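Local coordinates for protein Exo beta-1,2-glucooligosaccharide sophorohydrolase (non-reducing end) (Parabacteroides distasonis ATCC 8503, PDB 5Z06) that hydrolyses linear beta-1,2-glucan and beta-1,2-glucooligosaccharides of four or more units, releasing sophorose from the non-reducing end, at residues Leu403-Tyr408 with Lys421-Leu426. Residues are numbered along the deposited sequence; the frame is centred on the assembly and turned at random.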
loop_
_atom_site.group_PDB
_atom_site.type_symbol
_atom_site.label_atom_id
_atom_site.label_comp_id
_atom_site.label_asym_id
_atom_site.label_seq_id
_atom_site.Cartn_x
_atom_site.Cartn_y
_atom_site.Cartn_z
ATOM N N LEU A 403 -3.997 21.902 9.167
ATOM C CA LEU A 403 -4.793 22.688 10.089
ATOM C C LEU A 403 -5.032 21.934 11.381
ATOM O O LEU A 403 -5.084 22.554 12.448
ATOM C CB LEU A 403 -6.120 23.092 9.486
ATOM C CG LEU A 403 -6.021 24.023 8.277
ATOM C CD1 LEU A 403 -7.428 24.484 7.940
ATOM C CD2 LEU A 403 -5.124 25.230 8.473
ATOM N N THR A 404 -5.147 20.607 11.293
ATOM C CA THR A 404 -5.218 19.779 12.483
ATOM C C THR A 404 -3.939 19.920 13.290
ATOM O O THR A 404 -3.978 20.209 14.471
ATOM C CB THR A 404 -5.457 18.315 12.131
ATOM O OG1 THR A 404 -6.678 18.218 11.401
ATOM C CG2 THR A 404 -5.537 17.461 13.378
ATOM N N ALA A 405 -2.811 19.744 12.627
ATOM C CA ALA A 405 -1.535 19.890 13.279
ATOM C C ALA A 405 -1.387 21.267 13.895
ATOM O O ALA A 405 -0.880 21.406 15.005
ATOM C CB ALA A 405 -0.400 19.652 12.300
ATOM N N ARG A 406 -1.832 22.284 13.171
ATOM C CA ARG A 406 -1.694 23.658 13.627
ATOM C C ARG A 406 -2.444 23.919 14.929
ATOM O O ARG A 406 -2.001 24.709 15.746
ATOM C CB ARG A 406 -2.171 24.603 12.529
ATOM C CG ARG A 406 -1.847 26.051 12.744
ATOM C CD ARG A 406 -3.006 26.751 13.399
ATOM N NE ARG A 406 -2.713 28.163 13.559
ATOM C CZ ARG A 406 -3.012 28.906 14.624
ATOM N NH1 ARG A 406 -3.597 28.399 15.710
ATOM N NH2 ARG A 406 -2.689 30.183 14.607
ATOM N N GLN A 407 -3.590 23.274 15.100
ATOM C CA GLN A 407 -4.330 23.354 16.343
ATOM C C GLN A 407 -3.683 22.543 17.428
ATOM O O GLN A 407 -3.796 22.893 18.576
ATOM C CB GLN A 407 -5.765 22.892 16.129
ATOM C CG GLN A 407 -6.514 23.796 15.182
ATOM C CD GLN A 407 -6.500 25.210 15.686
ATOM O OE1 GLN A 407 -5.649 25.990 15.303
ATOM N NE2 GLN A 407 -7.394 25.508 16.617
ATOM N N TYR A 408 -3.033 21.440 17.058
ATOM C CA TYR A 408 -2.336 20.606 18.008
ATOM C C TYR A 408 -1.130 21.305 18.609
ATOM O O TYR A 408 -0.970 21.291 19.836
ATOM C CB TYR A 408 -1.869 19.292 17.371
ATOM C CG TYR A 408 -1.325 18.321 18.400
ATOM C CD1 TYR A 408 -2.176 17.674 19.283
ATOM C CD2 TYR A 408 0.019 18.070 18.501
ATOM C CE1 TYR A 408 -1.692 16.785 20.232
ATOM C CE2 TYR A 408 0.508 17.176 19.439
ATOM C CZ TYR A 408 -0.358 16.543 20.302
ATOM O OH TYR A 408 0.138 15.665 21.243
ATOM N N LYS A 421 2.962 29.512 12.392
ATOM C CA LYS A 421 3.250 30.570 11.423
ATOM C C LYS A 421 3.268 30.022 9.998
ATOM O O LYS A 421 2.624 30.549 9.087
ATOM C CB LYS A 421 4.611 31.235 11.698
ATOM C CG LYS A 421 4.588 32.507 12.562
ATOM C CD LYS A 421 5.851 33.393 12.408
ATOM C CE LYS A 421 6.741 33.495 13.667
ATOM N NZ LYS A 421 7.697 32.351 13.909
ATOM N N SER A 422 4.049 28.969 9.823
ATOM C CA SER A 422 4.276 28.389 8.530
ATOM C C SER A 422 2.993 27.825 7.936
ATOM O O SER A 422 2.639 28.117 6.801
ATOM C CB SER A 422 5.319 27.300 8.655
ATOM O OG SER A 422 5.472 26.640 7.428
ATOM N N ILE A 423 2.279 27.056 8.738
ATOM C CA ILE A 423 1.006 26.526 8.320
ATOM C C ILE A 423 -0.003 27.631 8.028
ATOM O O ILE A 423 -0.721 27.531 7.051
ATOM C CB ILE A 423 0.435 25.535 9.354
ATOM C CG1 ILE A 423 1.292 24.258 9.362
ATOM C CG2 ILE A 423 -1.018 25.191 9.018
ATOM C CD1 ILE A 423 1.177 23.420 10.617
ATOM N N ASP A 424 -0.081 28.667 8.856
ATOM C CA ASP A 424 -1.071 29.717 8.598
ATOM C C ASP A 424 -0.812 30.334 7.243
ATOM O O ASP A 424 -1.756 30.557 6.491
ATOM C CB ASP A 424 -1.056 30.823 9.661
ATOM C CG ASP A 424 -1.466 30.328 11.023
ATOM O OD1 ASP A 424 -2.070 29.240 11.141
ATOM O OD2 ASP A 424 -1.151 31.031 11.991
ATOM N N ASN A 425 0.460 30.573 6.924
ATOM C CA ASN A 425 0.837 31.197 5.659
ATOM C C ASN A 425 0.637 30.276 4.448
ATOM O O ASN A 425 0.068 30.695 3.427
ATOM C CB ASN A 425 2.269 31.769 5.741
ATOM C CG ASN A 425 2.295 33.113 6.440
ATOM O OD1 ASN A 425 1.533 34.011 6.083
ATOM N ND2 ASN A 425 3.130 33.255 7.457
ATOM N N LEU A 426 1.075 29.023 4.574
ATOM C CA LEU A 426 0.781 28.009 3.564
ATOM C C LEU A 426 -0.724 27.908 3.308
ATOM O O LEU A 426 -1.178 27.964 2.156
ATOM C CB LEU A 426 1.339 26.655 3.998
ATOM C CG LEU A 426 2.838 26.467 3.784
ATOM C CD1 LEU A 426 3.335 25.295 4.614
ATOM C CD2 LEU A 426 3.157 26.225 2.320
#
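Ile423 overlaps the start of the Arg406 side chain. Its CG2 lies 3.7 Å from Arg406 CB, and its CD1 packs on Arg406 CB and also meets Ala405 CB at 4.4 Å. Leu403 CD2 meets Ile423 CG2 at 4.1 Å from one helical turn earlier. Beyond this apolar patch, Arg406 forms a salt bridge with Asp424. Arg406 CG is anti to the backbone N (chi1 -169°), and the bend at chi2 brings the NE edge of the guanidinium against the carboxylate. The grip is side-on: NE gives a hydrogen bond to Asp424 OD1 at 2.7 Å, and NH2 gives a nearly straight one to Asp424 OD2 at 3.2 Å. Both oxygens use their syn lone pairs, and the guanidinium and carboxylate planes are 24° apart, nearly coplanar. The segments belong to consecutive helices, 392-408 and 414-428, which form an antiparallel hairpin, consistent with the (alpha/alpha)6 barrel of six-hairpin glycosidases. The axes of segments 403-408 and 421-426 approach to 9.7 Å, with 148° between their directions. Helix 344-360 touches both Ala405 and Ile423, covering the apolar side of the pair. Arg406 NH1 donates to Gln407 OE1 at 3.2 Å, a long, bent bond that may help hold the guanidinium. An alanine at Arg406 would probably leave the Asp424 carboxylate without its charged mate and Gln407 OE1 without this donor. Gln407 NE2 in turn bonds Ser689 OG.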